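Local coordinates for subclass B3 metallo-beta-lactamase (Sphingobium indicum, PDB 7LUU), which hydrolyses beta-lactam antibiotics, probably by means of the two zinc ions held in its active site, at residues P46-R51 with P123-A128; M100-V105 with A135-A140; G151-A156 with L176-D181; H195-H200 with Y252-A257; D232-T237 with A242-G247. All coordinates share one frame; numbering follows the deposited sequence.

Contact 1. Residues P46-R51 with P123-A128; sequences PMAVER and PHYDHA. With ZN (zinc ion), chain C; ZN (zinc ion), chain B; SO4 (sulfate ion), chain E; SO4 (sulfate ion), chain D.
The CE methyl of Met47 lies over one face of the Tyr125 ring, 3.9 Å from the ring centroid, a CH-pi contact. It is offset toward the rim and comes closest to Tyr125 CG. The sulfur sits obliquely to the ring, so this is also a Met-aromatic pair. Met47 runs straight as far as SD and then bends (chi3 74°), and that bend lays the methyl on the ring. Farther out along the tyrosine, Ala48 CB touches Tyr125 CE1 at 3.8 Å.

Tyr125 lies inside the metal-binding motif of the metallo-beta-lactamase fold, here with Glu122 at its first position. His124 ND1 binds one zinc (chain B) at 2.0 Å. Asp126 OD2 and His127 NE2 bind the other (chain C), with His267 and two waters among its other ligands. Water 1 bridges the two zincs and donates to Asp126 OD1 at 2.6 Å.

At the phenol end, Tyr125 OH stands over one face of the Arg51 guanidinium, whose plane is almost perpendicular to the ring. The two share a sulfate: Tyr125 OH donates to O4 of one sulfate (chain D) at 2.7 Å, and Arg51 NH1 reaches the same O4 at 2.9 Å. A second sulfate (chain E) takes bonds from Glu50 N and from Arg51 N, NE and NH1. Both ions probably come from the crystallisation liquor.

In the second shell, His124 NE2 is hydrogen-bonded to Asp161 OD2, which helps to orient the ring.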
# COMPACT_ATOMS: atom_id res chain seq x y z
N PRO A 46 -11.74 16.01 -4.02
CA PRO A 46 -11.89 14.63 -4.56
C PRO A 46 -11.16 14.41 -5.87
O PRO A 46 -11.01 15.34 -6.70
CB PRO A 46 -13.40 14.49 -4.78
CG PRO A 46 -13.99 15.54 -3.86
CD PRO A 46 -13.07 16.67 -3.85
N MET A 47 -10.68 13.19 -6.03
CA MET A 47 -10.15 12.68 -7.30
C MET A 47 -10.92 11.46 -7.78
O MET A 47 -11.43 10.69 -7.00
CB MET A 47 -8.65 12.26 -7.14
CG MET A 47 -7.86 13.49 -6.75
SD MET A 47 -6.08 13.10 -6.53
CE MET A 47 -5.63 12.90 -8.23
N ALA A 48 -10.88 11.23 -9.09
CA ALA A 48 -11.39 10.01 -9.71
C ALA A 48 -12.77 9.63 -9.19
O ALA A 48 -13.00 8.52 -8.70
CB ALA A 48 -10.38 8.88 -9.51
N VAL A 49 -13.69 10.58 -9.29
CA VAL A 49 -14.95 10.44 -8.59
C VAL A 49 -15.76 9.27 -9.14
O VAL A 49 -16.44 8.56 -8.38
CB VAL A 49 -15.68 11.79 -8.67
CG1 VAL A 49 -17.08 11.62 -8.11
CG2 VAL A 49 -14.91 12.85 -7.87
N GLU A 50 -15.69 8.99 -10.44
CA GLU A 50 -16.43 7.85 -10.98
C GLU A 50 -15.84 6.52 -10.50
O GLU A 50 -16.56 5.64 -9.99
CB GLU A 50 -16.43 7.93 -12.51
CG GLU A 50 -17.34 9.00 -13.05
CD GLU A 50 -18.72 8.95 -12.42
OE1 GLU A 50 -19.17 10.01 -11.91
OE2 GLU A 50 -19.33 7.83 -12.42
N ARG A 51 -14.51 6.37 -10.62
CA ARG A 51 -13.86 5.16 -10.14
C ARG A 51 -14.02 5.00 -8.64
O ARG A 51 -14.02 3.86 -8.14
CB ARG A 51 -12.37 5.20 -10.48
CG ARG A 51 -12.19 4.88 -11.98
CD ARG A 51 -10.77 5.11 -12.42
NE ARG A 51 -10.60 6.56 -12.63
CZ ARG A 51 -9.47 7.10 -13.01
NH1 ARG A 51 -9.39 8.43 -13.14
NH2 ARG A 51 -8.41 6.29 -13.20
N PRO A 123 3.43 5.56 -4.21
CA PRO A 123 3.10 6.98 -4.31
C PRO A 123 2.18 7.25 -5.51
O PRO A 123 2.51 8.00 -6.43
CB PRO A 123 4.48 7.64 -4.45
CG PRO A 123 5.22 6.65 -5.28
CD PRO A 123 4.76 5.26 -4.84
N HIS A 124 1.02 6.57 -5.54
CA HIS A 124 -0.01 6.81 -6.52
C HIS A 124 -1.26 7.27 -5.78
O HIS A 124 -1.44 6.94 -4.58
CB HIS A 124 -0.34 5.54 -7.28
CG HIS A 124 0.64 5.20 -8.35
ND1 HIS A 124 0.58 4.03 -9.06
CD2 HIS A 124 1.69 5.91 -8.86
CE1 HIS A 124 1.55 4.03 -9.98
NE2 HIS A 124 2.24 5.15 -9.89
N TYR A 125 -2.09 8.07 -6.47
CA TYR A 125 -3.14 8.75 -5.70
C TYR A 125 -4.23 7.82 -5.14
O TYR A 125 -4.96 8.25 -4.23
CB TYR A 125 -3.75 9.88 -6.58
CG TYR A 125 -4.61 9.40 -7.74
CD1 TYR A 125 -5.89 8.91 -7.50
CD2 TYR A 125 -4.18 9.49 -9.07
CE1 TYR A 125 -6.70 8.51 -8.50
CE2 TYR A 125 -5.01 9.11 -10.10
CZ TYR A 125 -6.25 8.60 -9.81
OH TYR A 125 -7.09 8.20 -10.83
N ASP A 126 -4.35 6.56 -5.61
CA ASP A 126 -5.37 5.68 -5.04
C ASP A 126 -4.87 4.99 -3.77
O ASP A 126 -5.65 4.31 -3.11
CB ASP A 126 -5.87 4.62 -6.07
CG ASP A 126 -4.72 3.79 -6.71
OD1 ASP A 126 -3.61 4.33 -6.97
OD2 ASP A 126 -4.96 2.60 -7.01
N HIS A 127 -3.58 5.18 -3.39
CA HIS A 127 -3.08 4.67 -2.12
C HIS A 127 -2.48 5.75 -1.27
O HIS A 127 -2.52 5.66 -0.05
CB HIS A 127 -2.01 3.56 -2.35
CG HIS A 127 -2.47 2.53 -3.34
ND1 HIS A 127 -3.24 1.44 -2.95
CD2 HIS A 127 -2.39 2.47 -4.68
CE1 HIS A 127 -3.60 0.75 -4.03
NE2 HIS A 127 -3.09 1.35 -5.09
N ALA A 128 -1.93 6.79 -1.88
CA ALA A 128 -1.36 7.87 -1.10
C ALA A 128 -2.22 9.12 -1.07
O ALA A 128 -1.84 10.08 -0.41
CB ALA A 128 0.03 8.23 -1.67
ZN ZN C . -3.57 1.04 -7.02
ZN ZN B . -0.34 2.33 -8.43
S SO4 E . -13.04 9.32 -13.01
O1 SO4 E . -11.76 10.02 -13.18
O2 SO4 E . -13.54 8.80 -14.30
O3 SO4 E . -12.94 8.13 -12.14
O4 SO4 E . -13.99 10.27 -12.51
S SO4 D . -5.54 8.56 -14.21
O1 SO4 D . -5.26 9.55 -15.25
O2 SO4 D . -6.00 7.30 -14.79
O3 SO4 D . -4.26 8.31 -13.52
O4 SO4 D . -6.56 9.07 -13.28
O HOH W 1 -2.26 2.46 -8.19
O HOH W 2 -2.03 -0.31 -7.35

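Contact 2. Residues M100-V105 with A135-A140; sequences MILSNV and ARDTGA
Leu102 meets Asp137 and Thr138 across two helices, and it carries the first segment's side of the contact. Just before it, Met100 and Ile101 turn to other neighbours: Met100 touches Phe73, and Ile101 packs on Leu134, one turn back along the partner helix.

Leu102 then reaches across with its two methyls divided between two residues. CD1 comes to Asp137 OD2 at 3.6 Å, a plain van der Waals contact, and lies beside Asp137 CB at 4.1 Å. CD2 touches Thr138 CG2, also at 4.1 Å. The leucine side chain crosses that of Asp137 at about a right angle. CG of Leu102 is set opposite the carbonyl carbon (chi1 -64°), and the fork beyond it opens onto the end of the other helix.

Asp137 OD1 and Thr138 OG1 have polar partners of their own. Asp137 OD1 forms a salt bridge with Arg136 NE at 3.0 Å, approached on its syn side but from outside the carboxylate plane. Thr138 directs CG2 to the leucine and keeps OG1 for the backbone. OG1 bonds to Leu134 O and accepts from Ala140 N at 3.1 Å, an ST turn at the helix end. Gly139 leaves the helix there with positive phi.

Farther along the first segment, Asn104 bonds to Val71 O and Val105 packs on Phe110. Helices 98-107 and 131-138 thus meet beside strand 115-119, where Thr138 and Ala140 touch Ile115 and Ala135 touches Ile118.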
# COMPACT_ATOMS: atom_id res chain seq x y z
N MET A 100 -13.39 9.42 5.75
CA MET A 100 -14.02 8.10 5.87
C MET A 100 -13.13 7.16 6.66
O MET A 100 -13.60 6.41 7.51
CB MET A 100 -14.32 7.58 4.45
CG MET A 100 -15.11 8.60 3.48
SD MET A 100 -14.98 7.92 1.80
CE MET A 100 -15.75 9.25 0.89
N ILE A 101 -11.81 7.22 6.41
CA ILE A 101 -10.86 6.40 7.19
C ILE A 101 -10.91 6.77 8.67
O ILE A 101 -10.97 5.87 9.54
CB ILE A 101 -9.44 6.58 6.64
CG1 ILE A 101 -9.40 5.88 5.28
CG2 ILE A 101 -8.38 5.87 7.57
CD1 ILE A 101 -8.13 6.30 4.43
N LEU A 102 -10.86 8.06 8.97
CA LEU A 102 -10.85 8.48 10.37
C LEU A 102 -12.17 8.07 11.05
O LEU A 102 -12.18 7.66 12.21
CB LEU A 102 -10.64 10.00 10.46
CG LEU A 102 -9.30 10.56 9.94
CD1 LEU A 102 -9.30 12.10 9.80
CD2 LEU A 102 -8.21 10.03 10.80
N SER A 103 -13.29 8.20 10.34
CA SER A 103 -14.55 7.71 10.86
C SER A 103 -14.48 6.22 11.20
O SER A 103 -14.99 5.78 12.24
CB SER A 103 -15.67 7.98 9.85
OG SER A 103 -16.91 7.46 10.33
N ASN A 104 -13.89 5.41 10.30
CA ASN A 104 -13.78 3.98 10.55
C ASN A 104 -12.89 3.72 11.77
O ASN A 104 -13.15 2.79 12.55
CB ASN A 104 -13.22 3.30 9.32
CG ASN A 104 -14.29 3.08 8.25
OD1 ASN A 104 -15.52 3.19 8.53
ND2 ASN A 104 -13.86 2.78 7.03
N VAL A 105 -11.83 4.50 11.94
CA VAL A 105 -10.96 4.34 13.11
C VAL A 105 -11.77 4.59 14.39
O VAL A 105 -11.70 3.83 15.36
CB VAL A 105 -9.77 5.33 12.99
CG1 VAL A 105 -8.95 5.36 14.25
CG2 VAL A 105 -8.86 4.90 11.83
N ALA A 135 -2.11 12.69 7.77
CA ALA A 135 -0.98 13.16 8.54
C ALA A 135 -1.28 14.51 9.19
O ALA A 135 -0.90 14.74 10.34
CB ALA A 135 0.29 13.22 7.67
N ARG A 136 -1.91 15.40 8.43
CA ARG A 136 -2.29 16.71 8.97
C ARG A 136 -3.17 16.54 10.19
O ARG A 136 -2.93 17.16 11.25
CB ARG A 136 -3.02 17.53 7.90
CG ARG A 136 -3.64 18.88 8.45
CD ARG A 136 -4.52 19.53 7.39
NE ARG A 136 -5.63 18.65 7.06
CZ ARG A 136 -6.45 18.83 6.02
NH1 ARG A 136 -7.40 17.95 5.73
NH2 ARG A 136 -6.23 19.83 5.20
N ASP A 137 -4.18 15.70 10.08
CA ASP A 137 -5.21 15.65 11.12
C ASP A 137 -4.74 14.90 12.36
O ASP A 137 -5.21 15.18 13.48
CB ASP A 137 -6.48 14.98 10.56
CG ASP A 137 -7.35 15.94 9.67
OD1 ASP A 137 -6.92 17.06 9.30
OD2 ASP A 137 -8.54 15.57 9.40
N THR A 138 -3.80 13.99 12.20
CA THR A 138 -3.34 13.10 13.29
C THR A 138 -2.00 13.48 13.89
O THR A 138 -1.73 13.10 15.05
CB THR A 138 -3.17 11.65 12.85
OG1 THR A 138 -2.18 11.54 11.82
CG2 THR A 138 -4.48 11.05 12.30
N GLY A 139 -1.14 14.13 13.12
CA GLY A 139 0.22 14.42 13.48
C GLY A 139 1.18 13.29 13.19
O GLY A 139 2.38 13.42 13.51
N ALA A 140 0.71 12.26 12.51
CA ALA A 140 1.54 11.11 12.21
C ALA A 140 2.70 11.47 11.26
O ALA A 140 2.58 12.32 10.39
CB ALA A 140 0.69 9.97 11.58

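Contact 3. Residues G151-A156 with L176-D181; sequences GLRAGA and LRVMKD
Leu176 points its side chain at helix 146-154 and splits its two methyls between neighbouring residues. CD2 meets Leu152 CD1 at 3.7 Å, apolar against apolar, with the two leucines set at a slant. CD1 lies against the shaft of Arg153, near CG and 3.7 Å from NE.

Arg153 itself starts off beside the strand rather than at it. Its chain is extended from CG to NE (chi2 -176°, chi3 -161°), and this carries the guanidinium along past Leu176. The end then crosses Val178 at about a right angle, with NH1 4.1 Å from Val178 CG2. No direct hydrogen bond joins the segments. A water fills that role: it lies in the guanidinium plane, accepts from Arg153 NH1 at 2.8 Å and donates to Leu176 O at 3.2 Å.

Leu152 also touches Val142 and Ala144 of the neighbouring strand. The helix packs over the last two strands of the seven-stranded sheet, 176-178 being the outermost. Parallel strands 141-144 and 176-178, with helix 146-154 between them, form a beta-alpha-beta crossover.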
# COMPACT_ATOMS: atom_id res chain seq x y z
N GLY A 151 8.32 10.23 -4.46
CA GLY A 151 7.02 10.39 -5.09
C GLY A 151 6.00 11.00 -4.17
O GLY A 151 5.15 11.76 -4.61
N LEU A 152 6.08 10.68 -2.86
CA LEU A 152 5.12 11.26 -1.92
C LEU A 152 5.36 12.75 -1.77
O LEU A 152 4.41 13.52 -1.67
CB LEU A 152 5.24 10.55 -0.54
CG LEU A 152 4.79 9.08 -0.55
CD1 LEU A 152 5.08 8.49 0.86
CD2 LEU A 152 3.28 8.96 -0.85
N ARG A 153 6.63 13.17 -1.76
CA ARG A 153 6.98 14.59 -1.62
C ARG A 153 6.51 15.36 -2.80
O ARG A 153 6.10 16.55 -2.68
CB ARG A 153 8.51 14.75 -1.51
CG ARG A 153 9.13 14.38 -0.21
CD ARG A 153 10.70 14.67 -0.14
NE ARG A 153 11.28 13.88 0.92
CZ ARG A 153 12.02 12.79 0.75
NH1 ARG A 153 12.48 12.13 1.82
NH2 ARG A 153 12.29 12.36 -0.49
N ALA A 154 6.54 14.71 -3.96
CA ALA A 154 6.14 15.41 -5.18
C ALA A 154 4.64 15.42 -5.39
O ALA A 154 4.12 16.37 -6.04
CB ALA A 154 6.81 14.78 -6.40
N GLY A 155 3.94 14.39 -4.92
CA GLY A 155 2.53 14.22 -5.29
C GLY A 155 2.33 14.15 -6.79
O GLY A 155 1.32 14.66 -7.32
N ALA A 156 3.26 13.49 -7.49
CA ALA A 156 3.21 13.38 -8.94
C ALA A 156 4.07 12.19 -9.36
O ALA A 156 4.91 11.72 -8.57
CB ALA A 156 3.74 14.65 -9.63
N LEU A 176 8.22 12.95 6.46
CA LEU A 176 8.55 11.65 5.85
C LEU A 176 9.74 11.00 6.51
O LEU A 176 10.77 11.65 6.76
CB LEU A 176 8.91 11.78 4.39
CG LEU A 176 7.67 11.93 3.50
CD1 LEU A 176 8.01 12.65 2.25
CD2 LEU A 176 7.14 10.59 3.14
N ARG A 177 9.62 9.70 6.76
CA ARG A 177 10.68 8.88 7.29
C ARG A 177 10.93 7.82 6.25
O ARG A 177 9.97 7.17 5.83
CB ARG A 177 10.26 8.20 8.59
CG ARG A 177 11.26 7.14 9.08
CD ARG A 177 10.82 6.71 10.48
NE ARG A 177 11.57 5.59 10.99
CZ ARG A 177 11.62 5.29 12.29
NH1 ARG A 177 12.32 4.25 12.72
NH2 ARG A 177 10.97 6.06 13.16
N VAL A 178 12.18 7.66 5.83
CA VAL A 178 12.52 6.63 4.83
C VAL A 178 12.96 5.36 5.55
O VAL A 178 13.83 5.40 6.44
CB VAL A 178 13.62 7.12 3.90
CG1 VAL A 178 14.18 6.02 3.02
CG2 VAL A 178 13.08 8.25 3.05
N MET A 179 12.41 4.22 5.15
CA MET A 179 12.95 2.90 5.56
C MET A 179 13.69 2.24 4.42
O MET A 179 13.21 2.23 3.29
CB MET A 179 11.83 1.96 5.89
CG MET A 179 11.04 2.64 6.71
SD MET A 179 11.51 2.32 8.27
CE MET A 179 9.97 1.49 8.35
N LYS A 180 14.80 1.60 4.78
CA LYS A 180 15.55 0.75 3.86
C LYS A 180 14.93 -0.62 3.81
O LYS A 180 14.17 -1.03 4.67
CB LYS A 180 16.98 0.59 4.36
CG LYS A 180 17.74 1.90 4.44
CD LYS A 180 19.19 1.61 4.67
CE LYS A 180 20.04 2.86 4.61
NZ LYS A 180 21.23 2.74 5.52
N ASP A 181 15.18 -1.30 2.70
CA ASP A 181 14.74 -2.68 2.60
C ASP A 181 15.27 -3.52 3.77
O ASP A 181 16.47 -3.49 4.09
CB ASP A 181 15.25 -3.24 1.27
CG ASP A 181 14.85 -4.67 1.08
OD1 ASP A 181 13.70 -5.00 1.35
OD2 ASP A 181 15.71 -5.51 0.66
O HOH W 3 13.11 12.08 4.55

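Contact 4. Residues H195-H200 with Y252-A257; sequences HATPGH and YRRMGA. With ZN (zinc ion), chain B.
The imidazole of His195 and the guanidinium of Arg254 are inclined by 35°, and neither stacks on the other. Arg254 CD approaches the ring obliquely, 3.6 Å from His195 ND1. At the guanidinium edge, in its plane, sits a water that accepts from Arg254 NE at 2.9 Å. The same water donates to Ala196 O at 2.8 Å and so bridges helix and strand.

Arg254 bends twice to fit here. Its CG is opposite the backbone N (chi1 170°), then the chain turns at chi2 and chi3 and brings its methylenes against the strand. CD and CG both lie 4.0 Å from His195 CB, and CG touches Thr197 CG2 at 4.1 Å. The contact is therefore made by the aliphatic part of the arginine. The polar ends have other partners: His195 NE2 bonds to Ser208 OG, and Thr197 OG1 to Thr206 and Ser224.

Beyond Thr197 the chain leaves the strand and runs through Gly199 to His200. There NE2 binds a zinc (chain B) at 2.0 Å, alongside Glu122 and His124. Helix 242-257 thus packs on the end of strand 190-196, just before a loop that supplies a zinc ligand, as in the alpha-beta/beta-alpha sandwich of metallo-beta-lactamases.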
# COMPACT_ATOMS: atom_id res chain seq x y z
N HIS A 195 9.73 -4.15 3.34
CA HIS A 195 10.32 -4.96 2.27
C HIS A 195 10.16 -4.23 0.96
O HIS A 195 9.04 -4.00 0.52
CB HIS A 195 9.67 -6.34 2.15
CG HIS A 195 9.58 -7.07 3.44
ND1 HIS A 195 10.59 -7.89 3.92
CD2 HIS A 195 8.61 -7.06 4.38
CE1 HIS A 195 10.21 -8.40 5.08
NE2 HIS A 195 9.02 -7.92 5.40
N ALA A 196 11.27 -3.91 0.31
CA ALA A 196 11.13 -3.32 -1.03
C ALA A 196 10.49 -4.32 -1.96
O ALA A 196 11.02 -5.44 -2.13
CB ALA A 196 12.51 -2.92 -1.57
N THR A 197 9.39 -3.93 -2.65
CA THR A 197 8.75 -4.87 -3.59
C THR A 197 8.46 -4.10 -4.88
O THR A 197 7.31 -3.79 -5.20
CB THR A 197 7.48 -5.53 -3.02
OG1 THR A 197 6.64 -4.52 -2.42
CG2 THR A 197 7.88 -6.56 -1.95
N PRO A 198 9.50 -3.70 -5.59
CA PRO A 198 9.34 -2.84 -6.77
C PRO A 198 8.75 -3.58 -7.95
O PRO A 198 8.71 -4.83 -8.01
CB PRO A 198 10.77 -2.40 -7.09
CG PRO A 198 11.59 -3.55 -6.55
CD PRO A 198 10.92 -3.98 -5.30
N GLY A 199 8.26 -2.80 -8.91
CA GLY A 199 7.77 -3.30 -10.18
C GLY A 199 6.62 -2.42 -10.65
O GLY A 199 6.57 -1.88 -11.74
N HIS A 200 5.59 -2.34 -9.80
CA HIS A 200 4.49 -1.43 -10.15
C HIS A 200 5.00 -0.01 -10.20
O HIS A 200 4.67 0.77 -11.14
CB HIS A 200 3.38 -1.64 -9.10
CG HIS A 200 2.19 -0.76 -9.31
ND1 HIS A 200 1.25 -0.99 -10.30
CD2 HIS A 200 1.80 0.36 -8.66
CE1 HIS A 200 0.33 -0.03 -10.26
NE2 HIS A 200 0.63 0.78 -9.26
N TYR A 252 9.12 -11.04 -6.51
CA TYR A 252 8.60 -12.40 -6.48
C TYR A 252 9.40 -13.24 -5.51
O TYR A 252 8.83 -14.05 -4.76
CB TYR A 252 8.62 -13.01 -7.88
CG TYR A 252 7.84 -12.22 -8.88
CD1 TYR A 252 6.76 -11.46 -8.48
CD2 TYR A 252 8.23 -12.25 -10.24
CE1 TYR A 252 6.05 -10.71 -9.41
CE2 TYR A 252 7.51 -11.52 -11.20
CZ TYR A 252 6.40 -10.77 -10.77
OH TYR A 252 5.71 -10.04 -11.73
N ARG A 253 10.73 -13.04 -5.48
CA ARG A 253 11.60 -13.78 -4.56
C ARG A 253 11.29 -13.40 -3.11
O ARG A 253 11.15 -14.29 -2.25
CB ARG A 253 13.09 -13.52 -4.85
CG ARG A 253 13.60 -14.06 -6.22
CD ARG A 253 15.16 -13.99 -6.39
NE ARG A 253 15.70 -12.63 -6.44
CZ ARG A 253 15.82 -11.91 -7.57
NH1 ARG A 253 15.45 -12.41 -8.74
NH2 ARG A 253 16.32 -10.70 -7.52
N ARG A 254 11.06 -12.10 -2.87
CA ARG A 254 10.71 -11.64 -1.53
C ARG A 254 9.39 -12.23 -1.11
O ARG A 254 9.25 -12.76 0.01
CB ARG A 254 10.63 -10.11 -1.48
CG ARG A 254 10.03 -9.56 -0.18
CD ARG A 254 10.95 -9.95 1.00
NE ARG A 254 12.32 -9.53 0.70
CZ ARG A 254 13.42 -10.22 1.00
NH1 ARG A 254 13.33 -11.39 1.64
NH2 ARG A 254 14.62 -9.78 0.62
N MET A 255 8.37 -12.10 -1.97
CA MET A 255 7.04 -12.57 -1.59
C MET A 255 6.99 -14.09 -1.40
O MET A 255 6.22 -14.59 -0.58
CB MET A 255 6.03 -12.12 -2.65
CG MET A 255 5.80 -10.63 -2.61
SD MET A 255 5.06 -9.99 -1.06
CE MET A 255 3.51 -10.77 -1.18
N GLY A 256 7.85 -14.84 -2.08
CA GLY A 256 7.98 -16.26 -1.82
C GLY A 256 8.69 -16.60 -0.52
O GLY A 256 8.43 -17.67 0.05
N ALA A 257 9.55 -15.71 -0.03
CA ALA A 257 10.30 -15.92 1.22
C ALA A 257 9.53 -15.51 2.47
O ALA A 257 9.87 -15.97 3.57
CB ALA A 257 11.62 -15.13 1.20
ZN ZN B . -0.34 2.33 -8.43
O HOH W 4 12.63 -6.91 -0.39
O HOH W 1 -2.26 2.46 -8.19

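Contact 5. Residues D232-T237 with A242-G247; sequences DRYRFT and APIVKG
Residues 232-237 form an irregular loop that comes up to the first turn of helix 242-257, with Phe236 and Val245 nearest in the backbone at 6.8 Å between CA atoms. Arg235 braces the loop by donating NH1 to Asp232 O and Tyr234 O. Ile244 serves two aromatic residues. Its CG2 sits at the edge of the Phe236 ring, 3.6 Å from CE2. Its CG1 meets the hydroxyl of Tyr234, 3.5 Å from OH. In Tyr234 the ring swings to the side away from the backbone N (chi1 -176°), which sends it out to the helix.

The two rings also meet within the loop. Tyr234 CE2 stands over the centre of the Phe236 face, and Phe236 CD1 lies in the plane of the tyrosine at its edge. Val245 CG2 approaches Phe236 O at 3.2 Å. Leu298 and Arg297 of helix 282-300 also touch the phenylalanine.

Tyr234 OH has a weak hydrogen bond to Ser241 OG, but none crosses between the segments. Loop and helix meet by van der Waals contact, in part of oxygens against aliphatic carbons, so the fit depends on shape rather than on directed bonds.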
# COMPACT_ATOMS: atom_id res chain seq x y z
N ASP A 232 0.23 4.21 -22.10
CA ASP A 232 0.13 3.50 -23.38
C ASP A 232 1.48 3.28 -24.06
O ASP A 232 1.70 2.20 -24.67
CB ASP A 232 -0.82 4.24 -24.32
CG ASP A 232 -2.28 4.05 -23.95
OD1 ASP A 232 -2.57 3.14 -23.12
OD2 ASP A 232 -3.13 4.80 -24.47
N ARG A 233 2.36 4.28 -24.05
CA ARG A 233 3.62 4.21 -24.78
C ARG A 233 4.75 3.58 -23.96
O ARG A 233 5.85 3.36 -24.50
CB ARG A 233 4.07 5.61 -25.22
CG ARG A 233 3.16 6.31 -26.25
CD ARG A 233 3.75 7.66 -26.63
NE ARG A 233 4.20 8.40 -25.46
CZ ARG A 233 5.49 8.53 -25.11
NH1 ARG A 233 5.82 9.22 -24.02
NH2 ARG A 233 6.43 7.95 -25.85
N TYR A 234 4.51 3.30 -22.69
CA TYR A 234 5.56 2.70 -21.87
C TYR A 234 5.83 1.28 -22.31
O TYR A 234 4.90 0.52 -22.61
CB TYR A 234 5.15 2.68 -20.41
CG TYR A 234 6.20 2.17 -19.45
CD1 TYR A 234 7.23 3.02 -19.01
CD2 TYR A 234 6.20 0.84 -19.02
CE1 TYR A 234 8.19 2.56 -18.10
CE2 TYR A 234 7.16 0.34 -18.13
CZ TYR A 234 8.15 1.24 -17.67
OH TYR A 234 9.09 0.78 -16.78
N ARG A 235 7.11 0.88 -22.33
CA ARG A 235 7.43 -0.50 -22.65
C ARG A 235 8.24 -1.11 -21.53
O ARG A 235 9.38 -0.68 -21.26
CB ARG A 235 8.21 -0.62 -23.95
CG ARG A 235 7.41 -0.03 -25.15
CD ARG A 235 6.25 -1.02 -25.52
NE ARG A 235 5.53 -0.48 -26.67
CZ ARG A 235 4.44 0.29 -26.55
NH1 ARG A 235 3.97 0.60 -25.33
NH2 ARG A 235 3.83 0.76 -27.66
N PHE A 236 7.71 -2.17 -20.94
CA PHE A 236 8.49 -2.92 -19.95
C PHE A 236 9.68 -3.62 -20.56
O PHE A 236 10.63 -3.96 -19.82
CB PHE A 236 7.59 -3.96 -19.27
CG PHE A 236 6.59 -3.37 -18.27
CD1 PHE A 236 5.30 -2.98 -18.72
CD2 PHE A 236 6.91 -3.25 -16.92
CE1 PHE A 236 4.35 -2.46 -17.79
CE2 PHE A 236 5.99 -2.69 -15.99
CZ PHE A 236 4.72 -2.33 -16.43
N THR A 237 9.64 -3.89 -21.88
CA THR A 237 10.75 -4.54 -22.56
C THR A 237 11.84 -3.56 -23.03
O THR A 237 12.85 -4.02 -23.60
CB THR A 237 10.25 -5.35 -23.79
OG1 THR A 237 9.50 -4.52 -24.66
CG2 THR A 237 9.38 -6.51 -23.29
N ALA A 242 14.64 -1.79 -17.45
CA ALA A 242 15.18 -2.99 -16.80
C ALA A 242 15.14 -2.92 -15.29
O ALA A 242 14.85 -3.96 -14.67
CB ALA A 242 16.62 -3.25 -17.31
N PRO A 243 15.35 -1.76 -14.64
CA PRO A 243 15.19 -1.72 -13.16
C PRO A 243 13.82 -2.11 -12.71
O PRO A 243 13.71 -2.72 -11.63
CB PRO A 243 15.53 -0.27 -12.80
CG PRO A 243 16.49 0.16 -13.93
CD PRO A 243 15.89 -0.50 -15.17
N ILE A 244 12.78 -1.78 -13.49
CA ILE A 244 11.40 -2.15 -13.13
C ILE A 244 11.21 -3.67 -13.26
O ILE A 244 10.62 -4.31 -12.38
CB ILE A 244 10.40 -1.36 -14.02
CG1 ILE A 244 10.21 0.08 -13.55
CG2 ILE A 244 9.02 -2.06 -14.19
CD1 ILE A 244 9.39 0.22 -12.22
N VAL A 245 11.71 -4.26 -14.35
CA VAL A 245 11.55 -5.70 -14.57
C VAL A 245 12.40 -6.50 -13.58
O VAL A 245 11.93 -7.49 -13.01
CB VAL A 245 11.89 -6.04 -16.02
CG1 VAL A 245 11.94 -7.56 -16.16
CG2 VAL A 245 10.77 -5.42 -16.92
N LYS A 246 13.66 -6.11 -13.38
CA LYS A 246 14.46 -6.77 -12.34
C LYS A 246 13.81 -6.56 -10.98
O LYS A 246 13.93 -7.41 -10.09
CB LYS A 246 15.86 -6.17 -12.34
CG LYS A 246 16.70 -6.63 -13.55
CD LYS A 246 16.29 -8.05 -13.99
CE LYS A 246 16.95 -8.60 -15.28
NZ LYS A 246 17.47 -10.01 -15.10
N GLY A 247 13.13 -5.41 -10.83
CA GLY A 247 12.39 -5.15 -9.60
C GLY A 247 11.30 -6.17 -9.36
O GLY A 247 11.21 -6.76 -8.27

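Along the chain, contacts 1 and 2 interlock, since their segments alternate. Contact 3 follows, then contact 4, with contact 5 nested inside the loop that contact 4 closes. Contacts 1 and 4 have centres about 24 Å apart, yet His124 and His200 share a zinc, so the two halves of the fold meet at the metal site. Contact 3 touches contact 1 through Leu152 and Ala128, and contact 4 through Asp181 and Ala196. It thus leads from the seven-stranded sheet to the six-stranded one. Contacts 4 and 5 share helix 242-257, their centres about 16 Å apart. Contacts 2 and 5 lie farthest apart, about 35 Å between centres, on opposite sides of the chain's centre.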